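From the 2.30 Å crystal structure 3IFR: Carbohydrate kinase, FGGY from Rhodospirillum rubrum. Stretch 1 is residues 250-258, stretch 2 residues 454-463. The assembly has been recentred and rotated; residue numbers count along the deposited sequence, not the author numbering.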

ATOM      1  N   ALA A 250       3.046  -3.199  -6.272  1.00 24.21           N
ATOM      2  CA  ALA A 250       2.209  -3.568  -7.421  1.00 23.41           C
ATOM      3  C   ALA A 250       3.102  -3.857  -8.644  1.00 23.04           C
ATOM      4  O   ALA A 250       3.014  -4.903  -9.256  1.00 25.60           O
ATOM      5  CB  ALA A 250       1.185  -2.507  -7.725  1.00 21.17           C
ATOM      6  N   LEU A 251       3.976  -2.931  -8.976  1.00 24.62           N
ATOM      7  CA  LEU A 251       4.978  -3.137 -10.030  1.00 25.61           C
ATOM      8  C   LEU A 251       5.692  -4.485  -9.938  1.00 22.27           C
ATOM      9  O   LEU A 251       5.770  -5.216 -10.888  1.00 24.15           O
ATOM     10  CB  LEU A 251       6.028  -2.034  -9.930  1.00 22.92           C
ATOM     11  CG  LEU A 251       7.061  -2.112 -11.042  1.00 23.26           C
ATOM     12  CD1 LEU A 251       6.348  -2.075 -12.392  1.00 20.55           C
ATOM     13  CD2 LEU A 251       8.103  -0.986 -10.892  1.00 19.62           C
ATOM     14  N   ALA A 252       6.224  -4.811  -8.779  1.00 27.16           N
ATOM     15  CA  ALA A 252       6.936  -6.086  -8.593  1.00 25.43           C
ATOM     16  C   ALA A 252       6.031  -7.251  -8.837  1.00 24.91           C
ATOM     17  O   ALA A 252       6.481  -8.316  -9.274  1.00 32.91           O
ATOM     18  CB  ALA A 252       7.556  -6.174  -7.165  1.00 24.22           C
ATOM     19  N   ALA A 253       4.756  -7.093  -8.540  1.00 24.58           N
ATOM     20  CA  ALA A 253       3.830  -8.179  -8.830  1.00 26.47           C
ATOM     21  C   ALA A 253       3.467  -8.222 -10.323  1.00 24.01           C
ATOM     22  O   ALA A 253       2.698  -9.064 -10.756  1.00 27.36           O
ATOM     23  CB  ALA A 253       2.580  -8.120  -7.935  1.00 24.04           C
ATOM     24  N   GLY A 254       4.042  -7.321 -11.103  1.00 22.58           N
ATOM     25  CA  GLY A 254       3.762  -7.269 -12.525  1.00 24.17           C
ATOM     26  C   GLY A 254       2.517  -6.506 -12.919  1.00 26.92           C
ATOM     27  O   GLY A 254       1.909  -6.810 -13.930  1.00 29.01           O
ATOM     28  N   ILE A 255       2.093  -5.538 -12.121  1.00 24.39           N
ATOM     29  CA  ILE A 255       1.017  -4.667 -12.560  1.00 21.53           C
ATOM     30  C   ILE A 255       1.645  -3.479 -13.301  1.00 22.68           C
ATOM     31  O   ILE A 255       2.098  -2.467 -12.679  1.00 23.43           O
ATOM     32  CB  ILE A 255       0.105  -4.225 -11.380  1.00 21.11           C
ATOM     33  CG1 ILE A 255      -0.956  -5.302 -11.101  1.00 24.65           C
ATOM     34  CG2 ILE A 255      -0.628  -2.949 -11.710  1.00 20.28           C
ATOM     35  CD1 ILE A 255      -0.457  -6.470 -10.330  1.00 22.19           C
ATOM     36  N   THR A 256       1.686  -3.608 -14.624  1.00 18.27           N
ATOM     37  CA  THR A 256       2.362  -2.660 -15.502  1.00 20.93           C
ATOM     38  C   THR A 256       1.532  -2.143 -16.673  1.00 20.78           C
ATOM     39  O   THR A 256       1.912  -1.168 -17.315  1.00 21.76           O
ATOM     40  CB  THR A 256       3.682  -3.251 -16.110  1.00 22.20           C
ATOM     41  OG1 THR A 256       3.353  -4.217 -17.092  1.00 24.80           O
ATOM     42  CG2 THR A 256       4.522  -3.918 -15.063  1.00 22.11           C
ATOM     43  N   ARG A 257       0.429  -2.805 -17.002  1.00 23.35           N
ATOM     44  CA  ARG A 257      -0.382  -2.371 -18.151  1.00 22.38           C
ATOM     45  C   ARG A 257      -1.775  -1.954 -17.712  1.00 22.02           C
ATOM     46  O   ARG A 257      -2.362  -2.566 -16.810  1.00 22.25           O
ATOM     47  CB  ARG A 257      -0.525  -3.502 -19.162  1.00 24.44           C
ATOM     48  CG  ARG A 257       0.707  -4.412 -19.371  1.00 28.95           C
ATOM     49  CD  ARG A 257       0.298  -5.702 -20.166  1.00 30.01           C
ATOM     50  NE  ARG A 257       1.400  -6.593 -20.563  1.00 38.52           N
ATOM     51  CZ  ARG A 257       1.230  -7.864 -20.962  1.00 41.61           C
ATOM     52  NH1 ARG A 257       0.000  -8.396 -21.006  1.00 33.06           N
ATOM     53  NH2 ARG A 257       2.287  -8.608 -21.322  1.00 40.84           N
ATOM     54  N   PRO A 258      -2.332  -0.934 -18.364  1.00 20.12           N
ATOM     55  CA  PRO A 258      -3.713  -0.547 -18.045  1.00 21.67           C
ATOM     56  C   PRO A 258      -4.588  -1.795 -17.928  1.00 20.56           C
ATOM     57  O   PRO A 258      -4.579  -2.644 -18.816  1.00 22.99           O
ATOM     58  CB  PRO A 258      -4.131   0.280 -19.259  1.00 21.50           C
ATOM     59  CG  PRO A 258      -2.834   0.780 -19.818  1.00 21.08           C
ATOM     60  CD  PRO A 258      -1.802  -0.235 -19.537  1.00 20.47           C
TER
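Stretch 2 454-463: GWDDVTALVR

Stretch 2 (454-463) packs on the end of a helix and the loop that follows it, burying 405 Å² in all, with no hydrogen bond between the two. Stretch 1 leaves its helix through a Schellman motif: Gly 254 takes a positive phi, Gly 254 N bonds to Leu 251 O (2.7 Å) and Ile 255 N to Ala 250 O (3.1 Å). Stretch 2 starts at Gly 454, whose N is held by Asp 457 OD2 (3.0 Å), then winds through a 3-10 segment from Trp 455 to Leu 461 before Val 462 leaves it. The CA atoms of Ala 252 and Val 458 lie 5.7 Å apart, those of Gly 254 and Thr 459 5.6 Å, and those of Thr 256 and Asp 456 6.2 Å, so the chains run broadly in opposite directions, though obliquely.

The main bump is Val 458, chi1 p, pointing toward stretch 1. Its CG1 meets Leu 251 O at a tight 3.0 Å and lies 4.1 Å from Gly 254 CA, while its CG2 rests 3.6 Å from Ala 252 CA. The small side chain of Ala 252 leaves room here: its CB is 4.4 Å from Val 458 CG2 and also 4.4 Å from Val 462 CG1, which comes within 3.3 Å of Ala 252 O. Bare Gly 254 leaves a second hollow beside Thr 459, whose OG1 is 4.2 Å from Gly 254 CA; a CB there would come tightly against that hydroxyl and jam against the preceding carbonyl.

Toward the start of stretch 2, Leu 251 CD2 touches the edge of the Trp 455 ring at CE3 (3.8 Å). Thr 256 points its CB toward stretch 2, setting CG2 3.7 Å from Asp 456 N and 3.9 Å from Trp 455 O. At the exposed margin, Arg 257 NH2 stands 4.1 Å from Asp 456 OD1, opposite charges too far apart for a salt bridge.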

ATOM      1  N   GLY A 454      12.101  -3.813 -20.110  1.00 24.14           N
ATOM      2  CA  GLY A 454      10.844  -3.124 -19.916  1.00 27.75           C
ATOM      3  C   GLY A 454      10.321  -3.242 -18.507  1.00 26.96           C
ATOM      4  O   GLY A 454      10.815  -4.029 -17.765  1.00 26.12           O
ATOM      5  N   TRP A 455       9.312  -2.462 -18.158  1.00 28.16           N
ATOM      6  CA  TRP A 455       8.696  -2.489 -16.847  1.00 24.33           C
ATOM      7  C   TRP A 455       8.131  -3.863 -16.526  1.00 29.86           C
ATOM      8  O   TRP A 455       8.347  -4.435 -15.499  1.00 31.22           O
ATOM      9  CB  TRP A 455       7.633  -1.393 -16.733  1.00 21.58           C
ATOM     10  CG  TRP A 455       8.172  -0.013 -16.770  1.00 21.16           C
ATOM     11  CD1 TRP A 455       8.260   0.766 -17.833  1.00 21.38           C
ATOM     12  CD2 TRP A 455       8.723   0.736 -15.687  1.00 20.78           C
ATOM     13  NE1 TRP A 455       8.813   1.943 -17.527  1.00 19.62           N
ATOM     14  CE2 TRP A 455       9.121   1.958 -16.204  1.00 18.96           C
ATOM     15  CE3 TRP A 455       8.915   0.491 -14.331  1.00 19.03           C
ATOM     16  CZ2 TRP A 455       9.710   2.931 -15.430  1.00 19.57           C
ATOM     17  CZ3 TRP A 455       9.457   1.448 -13.580  1.00 18.99           C
ATOM     18  CH2 TRP A 455       9.865   2.659 -14.124  1.00 18.83           C
ATOM     19  N   ASP A 456       7.321  -4.337 -17.430  1.00 32.51           N
ATOM     20  CA  ASP A 456       7.192  -5.680 -17.876  1.00 32.80           C
ATOM     21  C   ASP A 456       8.099  -6.738 -17.233  1.00 31.54           C
ATOM     22  O   ASP A 456       7.675  -7.763 -16.765  1.00 28.91           O
ATOM     23  CB  ASP A 456       7.558  -5.586 -19.346  1.00 34.07           C
ATOM     24  CG  ASP A 456       6.762  -6.453 -20.177  1.00 36.69           C
ATOM     25  OD1 ASP A 456       5.547  -6.380 -20.157  1.00 35.98           O
ATOM     26  OD2 ASP A 456       7.384  -7.250 -20.860  1.00 55.46           O
ATOM     27  N   ASP A 457       9.381  -6.467 -17.240  1.00 32.96           N
ATOM     28  CA  ASP A 457      10.336  -7.474 -16.921  1.00 30.14           C
ATOM     29  C   ASP A 457      10.572  -7.746 -15.453  1.00 31.95           C
ATOM     30  O   ASP A 457      11.207  -8.707 -15.100  1.00 29.68           O
ATOM     31  CB  ASP A 457      11.586  -7.205 -17.703  1.00 25.88           C
ATOM     32  CG  ASP A 457      11.434  -7.601 -19.086  1.00 28.34           C
ATOM     33  OD1 ASP A 457      11.170  -8.775 -19.281  1.00 29.15           O
ATOM     34  OD2 ASP A 457      11.522  -6.762 -19.978  1.00 30.07           O
ATOM     35  N   VAL A 458      10.002  -6.908 -14.611  1.00 28.98           N
ATOM     36  CA  VAL A 458      10.149  -7.006 -13.198  1.00 29.13           C
ATOM     37  C   VAL A 458       9.874  -8.407 -12.696  1.00 28.92           C
ATOM     38  O   VAL A 458      10.390  -8.831 -11.710  1.00 29.48           O
ATOM     39  CB  VAL A 458       9.212  -6.042 -12.499  1.00 25.87           C
ATOM     40  CG1 VAL A 458       7.795  -6.445 -12.683  1.00 26.05           C
ATOM     41  CG2 VAL A 458       9.519  -5.949 -11.098  1.00 24.39           C
ATOM     42  N   THR A 459       9.011  -9.107 -13.372  1.00 30.89           N
ATOM     43  CA  THR A 459       8.461 -10.296 -12.804  1.00 33.15           C
ATOM     44  C   THR A 459       9.386 -11.503 -12.767  1.00 32.78           C
ATOM     45  O   THR A 459       9.080 -12.471 -12.131  1.00 30.87           O
ATOM     46  CB  THR A 459       7.141 -10.627 -13.440  1.00 34.18           C
ATOM     47  OG1 THR A 459       6.143 -10.750 -12.415  1.00 33.62           O
ATOM     48  CG2 THR A 459       7.263 -11.878 -14.210  1.00 32.35           C
ATOM     49  N   ALA A 460      10.527 -11.367 -13.423  1.00 32.33           N
ATOM     50  CA  ALA A 460      11.653 -12.261 -13.338  1.00 29.94           C
ATOM     51  C   ALA A 460      12.204 -12.290 -11.957  1.00 32.67           C
ATOM     52  O   ALA A 460      13.007 -13.115 -11.658  1.00 37.87           O
ATOM     53  CB  ALA A 460      12.718 -11.855 -14.284  1.00 28.72           C
ATOM     54  N   LEU A 461      11.778 -11.368 -11.118  1.00 30.79           N
ATOM     55  CA  LEU A 461      12.296 -11.256  -9.782  1.00 29.22           C
ATOM     56  C   LEU A 461      11.318 -11.749  -8.803  1.00 29.99           C
ATOM     57  O   LEU A 461      11.597 -11.780  -7.651  1.00 26.74           O
ATOM     58  CB  LEU A 461      12.569  -9.814  -9.453  1.00 29.09           C
ATOM     59  CG  LEU A 461      13.962  -9.291  -9.332  1.00 26.91           C
ATOM     60  CD1 LEU A 461      14.971 -10.239  -9.799  1.00 28.99           C
ATOM     61  CD2 LEU A 461      14.040  -8.043 -10.028  1.00 23.87           C
ATOM     62  N   VAL A 462      10.144 -12.112  -9.260  1.00 32.34           N
ATOM     63  CA  VAL A 462       9.206 -12.696  -8.343  1.00 35.15           C
ATOM     64  C   VAL A 462       8.795 -14.104  -8.702  1.00 32.46           C
ATOM     65  O   VAL A 462       9.009 -14.578  -9.778  1.00 38.80           O
ATOM     66  CB  VAL A 462       8.005 -11.817  -8.068  1.00 30.66           C
ATOM     67  CG1 VAL A 462       8.432 -10.457  -7.738  1.00 30.18           C
ATOM     68  CG2 VAL A 462       7.101 -11.835  -9.202  1.00 35.09           C
ATOM     69  N   ARG A 463       8.197 -14.741  -7.729  1.00 20.00           N
ATOM     70  CA  ARG A 463       7.821 -16.126  -7.741  1.00 20.00           C
ATOM     71  C   ARG A 463       6.399 -16.254  -8.257  1.00 20.00           C
ATOM     72  O   ARG A 463       5.493 -16.485  -7.497  1.00 38.94           O
ATOM     73  CB  ARG A 463       7.908 -16.569  -6.296  1.00 20.00           C
ATOM     74  CG  ARG A 463       7.958 -18.013  -5.964  1.00 20.00           C
ATOM     75  CD  ARG A 463       8.533 -18.177  -4.543  1.00 20.00           C
ATOM     76  NE  ARG A 463       9.889 -17.657  -4.481  1.00 20.00           N
ATOM     77  CZ  ARG A 463      10.992 -18.405  -4.559  1.00 20.00           C
ATOM     78  NH1 ARG A 463      10.907 -19.716  -4.653  1.00 20.00           N
ATOM     79  NH2 ARG A 463      12.188 -17.845  -4.516  1.00 20.00           N
TER